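PDB 4DWD: mandelate racemase/muconate lactonizing enzyme, C-terminal domain protein from Paracoccus denitrificans, which binds magnesium and, as a member of the enolase superfamily, probably acts as a hydro-lyase. Local coordinates for residues T124-Y129 with K321-A326; A153-A158 with P342-F347; Q269-K274 with P297-P302; K116-A121 with I310-T315. All blocks are in the same frame, centred on the assembly; numbering follows the deposited sequence. Where two conformers were deposited one is given.

Contact 1 (T124-Y129 with K321-A326); sequences TRLPCY and KPVELA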
loop_
_atom_site.group_PDB
_atom_site.type_symbol
_atom_site.label_atom_id
_atom_site.label_comp_id
_atom_site.label_asym_id
_atom_site.label_seq_id
_atom_site.Cartn_x
_atom_site.Cartn_y
_atom_site.Cartn_z
ATOM N N THR B 124 36.005 24.312 -1.278
ATOM C CA THR B 124 37.013 24.048 -0.252
ATOM C C THR B 124 36.844 24.988 0.945
ATOM O O THR B 124 37.616 24.931 1.903
ATOM C CB THR B 124 38.452 24.108 -0.802
ATOM O OG1 THR B 124 38.681 25.389 -1.400
ATOM C CG2 THR B 124 38.692 23.003 -1.824
ATOM N N ARG B 125 35.833 25.848 0.883
ATOM C CA ARG B 125 35.392 26.585 2.061
ATOM C C ARG B 125 33.987 26.129 2.409
ATOM O O ARG B 125 33.049 26.323 1.640
ATOM C CB ARG B 125 35.434 28.088 1.819
ATOM C CG ARG B 125 36.841 28.636 1.812
ATOM C CD ARG B 125 36.811 30.144 1.744
ATOM N NE ARG B 125 38.139 30.703 1.520
ATOM C CZ ARG B 125 38.408 32.001 1.510
ATOM N NH1 ARG B 125 37.452 32.881 1.712
ATOM N NH2 ARG B 125 39.640 32.418 1.302
ATOM N N LEU B 126 33.848 25.484 3.559
ATOM C CA LEU B 126 32.580 24.847 3.894
ATOM C C LEU B 126 31.924 25.580 5.049
ATOM O O LEU B 126 32.539 25.733 6.100
ATOM C CB LEU B 126 32.792 23.372 4.246
ATOM C CG LEU B 126 33.313 22.436 3.151
ATOM C CD1 LEU B 126 34.830 22.493 3.037
ATOM C CD2 LEU B 126 32.853 20.999 3.392
ATOM N N PRO B 127 30.676 26.043 4.860
ATOM C CA PRO B 127 30.006 26.717 5.979
ATOM C C PRO B 127 29.800 25.785 7.168
ATOM O O PRO B 127 29.626 24.577 6.984
ATOM C CB PRO B 127 28.657 27.137 5.387
ATOM C CG PRO B 127 28.448 26.227 4.225
ATOM C CD PRO B 127 29.814 25.950 3.671
ATOM N N CYS B 128 29.828 26.347 8.372
ATOM C CA CYS B 128 29.573 25.563 9.581
ATOM C C CYS B 128 28.222 25.910 10.221
ATOM O O CYS B 128 27.649 26.970 9.947
ATOM C CB CYS B 128 30.704 25.749 10.604
ATOM S SG CYS B 128 30.655 27.296 11.548
ATOM N N TYR B 129 27.700 25.003 11.047
ATOM C CA TYR B 129 26.618 25.362 11.968
ATOM C C TYR B 129 27.044 25.080 13.397
ATOM O O TYR B 129 27.695 24.067 13.667
ATOM C CB TYR B 129 25.280 24.689 11.594
ATOM C CG TYR B 129 25.063 23.215 11.921
ATOM C CD1 TYR B 129 24.680 22.814 13.199
ATOM C CD2 TYR B 129 25.169 22.228 10.926
ATOM C CE1 TYR B 129 24.431 21.478 13.490
ATOM C CE2 TYR B 129 24.924 20.885 11.212
ATOM C CZ TYR B 129 24.556 20.522 12.496
ATOM O OH TYR B 129 24.301 19.211 12.806
ATOM N N LYS B 321 22.684 21.898 3.980
ATOM C CA LYS B 321 22.878 22.366 5.353
ATOM C C LYS B 321 24.378 22.418 5.616
ATOM O O LYS B 321 25.147 21.749 4.926
ATOM C CB LYS B 321 22.160 21.441 6.362
ATOM C CG LYS B 321 20.666 21.225 6.095
ATOM C CD LYS B 321 19.804 22.401 6.524
ATOM C CE LYS B 321 18.317 22.057 6.532
ATOM N NZ LYS B 321 17.774 21.648 5.203
ATOM N N PRO B 322 24.809 23.229 6.588
ATOM C CA PRO B 322 26.231 23.365 6.863
ATOM C C PRO B 322 26.847 22.158 7.576
ATOM O O PRO B 322 26.152 21.226 7.957
ATOM C CB PRO B 322 26.297 24.588 7.782
ATOM C CG PRO B 322 24.983 25.270 7.632
ATOM C CD PRO B 322 24.008 24.165 7.394
ATOM N N VAL B 323 28.160 22.217 7.749
ATOM C CA VAL B 323 28.934 21.202 8.474
ATOM C C VAL B 323 28.768 21.367 9.987
ATOM O O VAL B 323 28.917 22.460 10.527
ATOM C CB VAL B 323 30.430 21.338 8.124
ATOM C CG1 VAL B 323 31.261 20.330 8.909
ATOM C CG2 VAL B 323 30.650 21.155 6.627
ATOM N N GLU B 324 28.484 20.270 10.681
ATOM C CA GLU B 324 28.328 20.314 12.136
ATOM C C GLU B 324 29.610 20.684 12.884
ATOM O O GLU B 324 30.676 20.108 12.640
ATOM C CB GLU B 324 27.793 18.982 12.662
ATOM C CG GLU B 324 27.495 19.049 14.158
ATOM C CD GLU B 324 26.649 17.909 14.691
ATOM O OE1 GLU B 324 26.499 16.871 14.020
ATOM O OE2 GLU B 324 26.160 18.051 15.827
ATOM N N LEU B 325 29.476 21.654 13.790
ATOM C CA LEU B 325 30.517 22.037 14.743
ATOM C C LEU B 325 29.950 21.957 16.162
ATOM O O LEU B 325 29.241 22.864 16.636
ATOM C CB LEU B 325 31.085 23.427 14.433
ATOM C CG LEU B 325 32.160 23.929 15.418
ATOM C CD1 LEU B 325 33.406 23.044 15.361
ATOM C CD2 LEU B 325 32.501 25.378 15.119
ATOM N N ALA B 326 30.261 20.853 16.834
ATOM C CA ALA B 326 29.655 20.555 18.134
ATOM C C ALA B 326 30.447 21.110 19.327
ATOM O O ALA B 326 31.497 21.733 19.158
ATOM C CB ALA B 326 29.408 19.056 18.275
#

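Contact 2 (A153-A158 with P342-F347); sequences AEQPAA and PVDGHF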
loop_
_atom_site.group_PDB
_atom_site.type_symbol
_atom_site.label_atom_id
_atom_site.label_comp_id
_atom_site.label_asym_id
_atom_site.label_seq_id
_atom_site.Cartn_x
_atom_site.Cartn_y
_atom_site.Cartn_z
ATOM N N ALA B 153 31.350 33.690 18.718
ATOM C CA ALA B 153 32.672 33.086 18.506
ATOM C C ALA B 153 32.838 32.494 17.104
ATOM O O ALA B 153 33.940 32.513 16.532
ATOM C CB ALA B 153 32.927 32.021 19.564
ATOM N N GLU B 154 31.742 31.993 16.539
ATOM C CA GLU B 154 31.825 31.111 15.374
ATOM C C GLU B 154 31.208 31.668 14.089
ATOM O O GLU B 154 31.497 31.172 12.997
ATOM C CB GLU B 154 31.217 29.740 15.734
ATOM C CG GLU B 154 31.994 29.054 16.858
ATOM C CD GLU B 154 31.239 27.955 17.589
ATOM O OE1 GLU B 154 30.324 27.325 17.013
ATOM O OE2 GLU B 154 31.599 27.702 18.761
ATOM N N GLN B 155 30.372 32.700 14.218
ATOM C CA GLN B 155 29.701 33.322 13.071
ATOM C C GLN B 155 29.092 32.284 12.119
ATOM O O GLN B 155 29.343 32.323 10.906
ATOM C CB GLN B 155 30.671 34.228 12.307
ATOM C CG GLN B 155 31.060 35.499 13.039
ATOM C CD GLN B 155 31.804 36.459 12.128
ATOM O OE1 GLN B 155 32.857 36.129 11.592
ATOM N NE2 GLN B 155 31.242 37.644 11.939
ATOM N N PRO B 156 28.277 31.355 12.662
ATOM C CA PRO B 156 27.837 30.223 11.844
ATOM C C PRO B 156 26.753 30.564 10.823
ATOM O O PRO B 156 26.055 31.576 10.954
ATOM C CB PRO B 156 27.283 29.246 12.889
ATOM C CG PRO B 156 26.734 30.150 13.941
ATOM C CD PRO B 156 27.731 31.279 14.032
ATOM N N ALA B 157 26.608 29.700 9.820
ATOM C CA ALA B 157 25.559 29.848 8.816
ATOM C C ALA B 157 24.197 29.380 9.338
ATOM O O ALA B 157 23.164 29.694 8.749
ATOM C CB ALA B 157 25.940 29.099 7.541
ATOM N N ALA B 158 24.221 28.603 10.426
ATOM C CA ALA B 158 23.018 28.073 11.087
ATOM C C ALA B 158 23.344 27.718 12.533
ATOM O O ALA B 158 24.511 27.620 12.900
ATOM C CB ALA B 158 22.472 26.859 10.341
ATOM N N PRO B 342 36.590 27.360 12.934
ATOM C CA PRO B 342 36.031 28.116 11.816
ATOM C C PRO B 342 36.704 29.484 11.644
ATOM O O PRO B 342 37.163 30.074 12.622
ATOM C CB PRO B 342 34.562 28.286 12.213
ATOM C CG PRO B 342 34.561 28.230 13.703
ATOM C CD PRO B 342 35.678 27.309 14.096
ATOM N N VAL B 343 36.773 29.951 10.400
ATOM C CA VAL B 343 37.268 31.284 10.064
ATOM C C VAL B 343 36.188 31.931 9.205
ATOM O O VAL B 343 35.797 31.373 8.177
ATOM C CB VAL B 343 38.597 31.204 9.281
ATOM C CG1 VAL B 343 39.029 32.581 8.790
ATOM C CG2 VAL B 343 39.689 30.580 10.138
ATOM N N ASP B 344 35.681 33.087 9.642
ATOM C CA ASP B 344 34.591 33.773 8.938
ATOM C C ASP B 344 33.413 32.833 8.685
ATOM O O ASP B 344 32.783 32.876 7.618
ATOM C CB ASP B 344 35.083 34.395 7.616
ATOM C CG ASP B 344 36.155 35.456 7.821
ATOM O OD1 ASP B 344 36.233 36.042 8.924
ATOM O OD2 ASP B 344 36.923 35.709 6.869
ATOM N N GLY B 345 33.148 31.971 9.672
ATOM C CA GLY B 345 32.016 31.043 9.642
ATOM C C GLY B 345 32.184 29.820 8.755
ATOM O O GLY B 345 31.210 29.101 8.512
ATOM N N HIS B 346 33.406 29.578 8.278
ATOM C CA HIS B 346 33.693 28.482 7.344
ATOM C C HIS B 346 34.873 27.650 7.768
ATOM O O HIS B 346 35.750 28.127 8.488
ATOM C CB HIS B 346 33.976 29.040 5.949
ATOM C CG HIS B 346 32.770 29.646 5.270
ATOM N ND1 HIS B 346 32.281 30.856 5.602
ATOM C CD2 HIS B 346 31.969 29.170 4.231
ATOM C CE1 HIS B 346 31.215 31.136 4.830
ATOM N NE2 HIS B 346 31.027 30.107 3.989
ATOM N N PHE B 347 34.916 26.409 7.289
ATOM C CA PHE B 347 36.097 25.547 7.428
ATOM C C PHE B 347 36.877 25.601 6.127
ATOM O O PHE B 347 36.315 25.368 5.052
ATOM C CB PHE B 347 35.680 24.104 7.707
ATOM C CG PHE B 347 34.963 23.927 9.013
ATOM C CD1 PHE B 347 35.616 24.184 10.214
ATOM C CD2 PHE B 347 33.641 23.487 9.045
ATOM C CE1 PHE B 347 34.959 24.032 11.428
ATOM C CE2 PHE B 347 32.980 23.312 10.258
ATOM C CZ PHE B 347 33.640 23.586 11.454
HETATM O O HOH W 1 34.097 31.666 12.290
#

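Contact 3 (Q269-K274 with P297-P302); sequences QPDIVK and PHQTQP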
loop_
_atom_site.group_PDB
_atom_site.type_symbol
_atom_site.label_atom_id
_atom_site.label_comp_id
_atom_site.label_asym_id
_atom_site.label_seq_id
_atom_site.Cartn_x
_atom_site.Cartn_y
_atom_site.Cartn_z
ATOM N N GLN B 269 21.500 11.554 8.300
ATOM C CA GLN B 269 22.668 12.069 9.022
ATOM C C GLN B 269 23.564 10.971 9.613
ATOM O O GLN B 269 23.926 11.046 10.784
ATOM C CB GLN B 269 22.190 12.979 10.146
ATOM C CG GLN B 269 21.170 14.005 9.686
ATOM C CD GLN B 269 20.791 14.911 10.817
ATOM O OE1 GLN B 269 19.888 14.592 11.598
ATOM N NE2 GLN B 269 21.481 16.041 10.926
ATOM N N PRO B 270 23.959 9.969 8.792
ATOM C CA PRO B 270 24.922 9.019 9.346
ATOM C C PRO B 270 26.257 9.729 9.676
ATOM O O PRO B 270 26.526 10.835 9.178
ATOM C CB PRO B 270 25.094 8.008 8.209
ATOM C CG PRO B 270 24.884 8.823 6.963
ATOM C CD PRO B 270 23.797 9.810 7.334
ATOM N N ASP B 271 27.075 9.086 10.508
ATOM C CA ASP B 271 28.299 9.700 11.061
ATOM C C ASP B 271 29.491 8.872 10.620
ATOM O O ASP B 271 29.557 7.656 10.885
ATOM C CB ASP B 271 28.192 9.751 12.604
ATOM C CG ASP B 271 29.350 10.448 13.272
ATOM O OD1 ASP B 271 30.499 10.323 12.815
ATOM O OD2 ASP B 271 29.099 11.105 14.310
ATOM N N ILE B 272 30.453 9.548 9.996
ATOM C CA ILE B 272 31.638 8.920 9.417
ATOM C C ILE B 272 32.527 8.128 10.394
ATOM O O ILE B 272 33.284 7.246 9.955
ATOM C CB ILE B 272 32.458 10.011 8.656
ATOM C CG1 ILE B 272 33.407 9.430 7.605
ATOM C CG2 ILE B 272 33.170 10.977 9.611
ATOM C CD1 ILE B 272 33.676 10.446 6.516
ATOM N N VAL B 273 32.460 8.446 11.694
ATOM C CA VAL B 273 33.224 7.693 12.692
ATOM C C VAL B 273 32.372 6.673 13.433
ATOM O O VAL B 273 32.893 5.899 14.258
ATOM C CB VAL B 273 33.993 8.590 13.698
ATOM C CG1 VAL B 273 34.979 9.481 12.973
ATOM C CG2 VAL B 273 33.073 9.418 14.582
ATOM N N LYS B 274 31.072 6.654 13.128
ATOM C CA LYS B 274 30.183 5.617 13.671
ATOM C C LYS B 274 30.008 4.432 12.729
ATOM O O LYS B 274 29.717 3.318 13.174
ATOM C CB LYS B 274 28.796 6.186 14.009
ATOM C CG LYS B 274 28.842 7.200 15.142
ATOM C CD LYS B 274 27.429 7.676 15.458
ATOM C CE LYS B 274 27.404 8.753 16.534
ATOM N NZ LYS B 274 27.744 8.196 17.880
ATOM N N PRO B 297 25.590 14.910 7.363
ATOM C CA PRO B 297 26.193 14.003 8.348
ATOM C C PRO B 297 26.218 14.547 9.770
ATOM O O PRO B 297 26.472 15.741 9.990
ATOM C CB PRO B 297 27.623 13.852 7.845
ATOM C CG PRO B 297 27.502 14.020 6.363
ATOM C CD PRO B 297 26.462 15.105 6.190
ATOM N N HIS B 298 25.992 13.650 10.729
ATOM C CA HIS B 298 26.279 13.920 12.131
ATOM C C HIS B 298 27.775 13.834 12.329
ATOM O O HIS B 298 28.431 12.902 11.831
ATOM C CB HIS B 298 25.555 12.872 12.958
ATOM C CG HIS B 298 25.851 12.917 14.436
ATOM N ND1 HIS B 298 26.918 12.305 14.987
ATOM C CD2 HIS B 298 25.146 13.491 15.478
ATOM C CE1 HIS B 298 26.903 12.493 16.321
ATOM N NE2 HIS B 298 25.821 13.219 16.622
ATOM N N GLN B 299 28.357 14.805 13.031
ATOM C CA GLN B 299 29.787 14.714 13.344
ATOM C C GLN B 299 30.105 15.647 14.501
ATOM O O GLN B 299 29.846 16.842 14.424
ATOM C CB GLN B 299 30.621 15.043 12.101
ATOM C CG GLN B 299 31.940 14.289 12.018
ATOM C CD GLN B 299 32.881 14.619 13.157
ATOM O OE1 GLN B 299 33.226 13.752 13.976
ATOM N NE2 GLN B 299 33.280 15.881 13.239
ATOM N N THR B 300 30.643 15.095 15.585
ATOM C CA THR B 300 30.836 15.859 16.820
ATOM C C THR B 300 32.279 15.927 17.285
ATOM O O THR B 300 32.546 16.535 18.311
ATOM C CB THR B 300 29.975 15.293 17.967
ATOM O OG1 THR B 300 30.322 13.917 18.190
ATOM C CG2 THR B 300 28.478 15.412 17.616
ATOM N N GLN B 301 33.202 15.321 16.538
ATOM C CA GLN B 301 34.619 15.287 16.943
ATOM C C GLN B 301 35.458 16.322 16.187
ATOM O O GLN B 301 35.253 16.514 14.987
ATOM C CB GLN B 301 35.194 13.876 16.763
ATOM C CG GLN B 301 34.392 12.770 17.456
ATOM C CD GLN B 301 34.185 13.033 18.944
ATOM O OE1 GLN B 301 35.103 13.452 19.650
ATOM N NE2 GLN B 301 32.976 12.783 19.424
ATOM N N PRO B 302 36.418 16.981 16.874
ATOM C CA PRO B 302 37.106 18.128 16.262
ATOM C C PRO B 302 38.350 17.795 15.437
ATOM O O PRO B 302 38.881 18.673 14.749
ATOM C CB PRO B 302 37.523 18.959 17.479
ATOM C CG PRO B 302 37.734 17.951 18.556
ATOM C CD PRO B 302 36.662 16.908 18.329
HETATM O O HOH W 2 31.230 12.261 15.438
HETATM O O HOH W 3 30.198 12.461 9.684
#

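Contact 4 (K116-A121 with I310-T315); sequences KLLGGA and IHVLST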
loop_
_atom_site.group_PDB
_atom_site.type_symbol
_atom_site.label_atom_id
_atom_site.label_comp_id
_atom_site.label_asym_id
_atom_site.label_seq_id
_atom_site.Cartn_x
_atom_site.Cartn_y
_atom_site.Cartn_z
ATOM N N LYS B 116 40.606 15.040 -3.695
ATOM C CA LYS B 116 41.058 14.896 -5.079
ATOM C C LYS B 116 40.853 13.459 -5.521
ATOM O O LYS B 116 40.311 13.211 -6.600
ATOM C CB LYS B 116 42.517 15.339 -5.239
ATOM C CG LYS B 116 42.680 16.851 -5.275
ATOM C CD LYS B 116 42.320 17.385 -6.649
ATOM C CE LYS B 116 42.363 18.901 -6.694
ATOM N NZ LYS B 116 42.025 19.404 -8.054
ATOM N N LEU B 117 41.228 12.517 -4.656
ATOM C CA LEU B 117 41.022 11.085 -4.939
ATOM C C LEU B 117 39.549 10.703 -5.081
ATOM O O LEU B 117 39.215 9.787 -5.829
ATOM C CB LEU B 117 41.716 10.216 -3.889
ATOM C CG LEU B 117 43.247 10.381 -3.863
ATOM C CD1 LEU B 117 43.838 9.554 -2.739
ATOM C CD2 LEU B 117 43.930 10.030 -5.187
ATOM N N LEU B 118 38.678 11.419 -4.373
ATOM C CA LEU B 118 37.229 11.190 -4.447
ATOM C C LEU B 118 36.538 11.847 -5.639
ATOM O O LEU B 118 35.313 11.803 -5.742
ATOM C CB LEU B 118 36.558 11.650 -3.159
ATOM C CG LEU B 118 36.956 10.894 -1.896
ATOM C CD1 LEU B 118 36.356 11.590 -0.691
ATOM C CD2 LEU B 118 36.490 9.450 -1.939
ATOM N N GLY B 119 37.318 12.475 -6.510
ATOM C CA GLY B 119 36.804 13.018 -7.766
ATOM C C GLY B 119 36.639 14.522 -7.826
ATOM O O GLY B 119 36.051 15.036 -8.774
ATOM N N GLY B 120 37.153 15.223 -6.817
ATOM C CA GLY B 120 37.143 16.684 -6.812
ATOM C C GLY B 120 36.216 17.294 -5.774
ATOM O O GLY B 120 35.246 16.669 -5.327
ATOM N N ALA B 121 36.521 18.536 -5.409
ATOM C CA ALA B 121 35.711 19.304 -4.478
ATOM C C ALA B 121 34.875 20.346 -5.206
ATOM O O ALA B 121 35.372 21.041 -6.098
ATOM C CB ALA B 121 36.606 19.982 -3.458
ATOM N N ILE B 310 34.789 16.578 6.370
ATOM C CA ILE B 310 34.890 17.669 5.382
ATOM C C ILE B 310 35.459 17.236 4.015
ATOM O O ILE B 310 35.057 17.772 2.988
ATOM C CB ILE B 310 35.564 18.954 5.930
ATOM C CG1 ILE B 310 37.044 18.712 6.265
ATOM C CG2 ILE B 310 34.761 19.517 7.112
ATOM C CD1 ILE B 310 37.797 19.983 6.613
ATOM N N HIS B 311 36.353 16.248 3.972
ATOM C CA HIS B 311 36.745 15.717 2.658
ATOM C C HIS B 311 35.539 15.174 1.924
ATOM O O HIS B 311 35.338 15.463 0.743
ATOM C CB HIS B 311 37.832 14.656 2.771
ATOM C CG HIS B 311 39.222 15.227 2.942
ATOM N ND1 HIS B 311 39.998 15.567 1.889
ATOM C CD2 HIS B 311 39.961 15.515 4.089
ATOM C CE1 HIS B 311 41.179 16.045 2.338
ATOM N NE2 HIS B 311 41.155 16.013 3.686
ATOM N N VAL B 312 34.728 14.371 2.603
ATOM C CA VAL B 312 33.525 13.829 1.965
ATOM C C VAL B 312 32.541 14.934 1.591
ATOM O O VAL B 312 32.035 14.961 0.484
ATOM C CB VAL B 312 32.848 12.756 2.849
ATOM C CG1 VAL B 312 31.427 12.442 2.380
ATOM C CG2 VAL B 312 33.694 11.489 2.882
ATOM N N LEU B 313 32.283 15.863 2.504
ATOM C CA LEU B 313 31.299 16.918 2.197
ATOM C C LEU B 313 31.725 17.889 1.093
ATOM O O LEU B 313 30.875 18.469 0.414
ATOM C CB LEU B 313 30.864 17.655 3.465
ATOM C CG LEU B 313 29.961 16.763 4.335
ATOM C CD1 LEU B 313 29.744 17.381 5.706
ATOM C CD2 LEU B 313 28.624 16.485 3.652
ATOM N N SER B 314 33.036 18.039 0.893
ATOM C CA SER B 314 33.524 18.870 -0.203
ATOM C C SER B 314 33.081 18.313 -1.556
ATOM O O SER B 314 32.980 19.078 -2.532
ATOM C CB SER B 314 35.054 19.017 -0.151
ATOM O OG SER B 314 35.721 17.849 -0.608
ATOM N N THR B 315 32.796 17.003 -1.601
ATOM C CA THR B 315 32.417 16.308 -2.853
ATOM C C THR B 315 30.911 16.300 -3.112
ATOM O O THR B 315 30.474 15.854 -4.174
ATOM C CB THR B 315 32.890 14.829 -2.894
ATOM O OG1 THR B 315 32.043 14.009 -2.074
ATOM C CG2 THR B 315 34.362 14.686 -2.481
#

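Contact 1 (T124-Y129 with K321-A326)
Y129 lays one face of its ring against E324, whose CA stands over it, 3.9 Å from the ring centroid and 22° off the normal, displaced toward the rim. Y129 CG stands between the backbone N and the carbonyl carbon (chi1 77°), the start of the turn that brings the ring to E324. From CA the E324 side chain runs obliquely past CZ to the hydroxyl, its carboxylate plane 20° from that of the ring. Y129 OH lies 3.3 Å from E324 CD, yet OH bonds to K160 NZ, while the carboxylate takes S131 OG and Q299 N. P322 O reaches the ring edge in plane, 3.3 Å from Y129 CD2. An alanine in place of Y129 would probably leave K160 NZ without the hydroxyl and E324 CA without the ring face. C128 and V323 point to the other face of the sheet, where V323 CG2 meets L126 CB at 3.9 Å. Backbone bonds V323 N to P127 O, Y129 N to V323 O and L325 N to Y129 O join the strands. This parallel pairing of strands 125-132 and 323-325 closes the (beta/alpha)7-beta barrel of the enolase superfamily, near E223, a calcium ligand of this protein.

Contact 2 (A153-A158 with P342-F347)
E154 packs on the P342 ring at the end of helix 140-154, and its side chain can be followed outward from there. CB lies 4.2 Å from P342 CG. The next atom, CG, anti to the carbonyl carbon (chi1 -62°), comes to 4.1 Å from the same P342 CG. The two side chains cross at a slant. Beyond CG the chain is extended and its carboxylate leaves P342 for partners elsewhere: OE1 is bonded to S130 OG, and OE2 takes a salt bridge from R150 NE and a hydrogen bond from W329 NE1, which together hold the buried group in place. The backbone does the rest. G345, in the type I' turn from V343 to H346, has positive phi and no side chain, which lets its CA sit 3.2 Å from Q155 O and 3.4 Å from E154 O as CA-H...O contacts. Water 1 fills out this junction, donating to E154 O at 2.7 Å and accepting from G345 N at 2.8 Å; no direct hydrogen bond joins the segments. At the surface, Q155 OE1 approaches D344 CA to 3.9 Å. The contact thus sets the C-terminal end of helix 140-154 against the turn leading into strand 346-348, with E154 and P342 both touching L325 of strand 323-325, and A157 and G345 both bonded through their backbones to C128 of strand 125-132.

Contact 3 (Q269-K274 with P297-P302)
H298 and D271 form a His-carboxylate hydrogen bond between the loops that follow strands 267-268 and 294-295, at the C-terminal ends of strands of the enolase-superfamily (beta/alpha)-barrel, where its active sites lie; E249, a calcium ligand of this protein, is beside the histidine. H298 ND1 donates to D271 OD2 at 2.6 Å. The oxygen lies 5° out of the imidazole plane and is met on its anti side, though ring and carboxylate planes are 48° apart. D271 CG is anti to the backbone N (chi1 -176°), which sets CG on the side of the histidine. Its other oxygen, OD1, accepts from V273 N at 2.9 Å, an Asx turn that fixes the rotation of the group. Water 2 donates to D271 OD2 and Q299 OE1 and accepts from T300 N, giving OD2 a second donor. An alanine in place of D271 would probably leave H298 ND1 without its acceptor and the imidazole freer to turn. H298 N makes two weak bonds, to Q269 O and P270 O. Water 3 bridges H298 O and I272 N. K274, whose NZ is bonded to S43 OG, passes the ring obliquely, with CE 3.8 Å from H298 CE1.

Contact 4 (K116-A121 with I310-T315)
T315 CG2 is wedged against the turn of residues 118-120, 3.8 Å from L118 CB and 3.6 Å from G120 O, with the L118 and T315 side chains crossing at about a right angle. Farther along L118, CD1 approaches V312 CG2 at 4.5 Å. Next to this, A121 CB rests on S314 OG at 3.7 Å, and A121 CA makes a CA-H...O contact of 3.4 Å with S314 O. No hydrogen bond crosses the contact; the S314 and T315 hydroxyls both bond to carbonyls of helix 304-314. With OG1 between the backbone N and the carbonyl carbon (chi1 77°), T315 OG1 bonds to V312 O at 2.7 Å, which holds CG2 toward L118. S314 OG likewise donates to H311 O at 2.8 Å. On the other side, a Schellman motif at G119 ends helix 114-117 and turns the chain back through G120 to A121. Further out, K116 NZ makes salt bridges with E67 and D70 of the second subunit. The contact joins the end of helix 114-117 to that of helix 304-314; L118 also packs on I278 and M282 of helix 277-291 and on W103 of helix 90-110, linking N-terminal-domain helices to barrel helices.

Contacts 1 and 3 are buried, while contacts 2 and 4 lie farther out and are only partly buried. Contact 1 relies on strand pairing and a ring face, contact 3 on a histidine-carboxylate bond with waters. Neither contact 2 nor contact 4 has a direct hydrogen bond across it: a water bridges contact 2, and contact 4 is packing with one CA-H...O contact. Contacts 1 and 2 share a sheet, where L126 O meets F347 N at 2.7 Å. A326 CB of contact 1 packs on T300 CA of contact 3. Helix 304-314 brings contact 4 in, its L313 packing on L126 and V323 of contact 1 and on P297 of contact 3, and its V312 on I272.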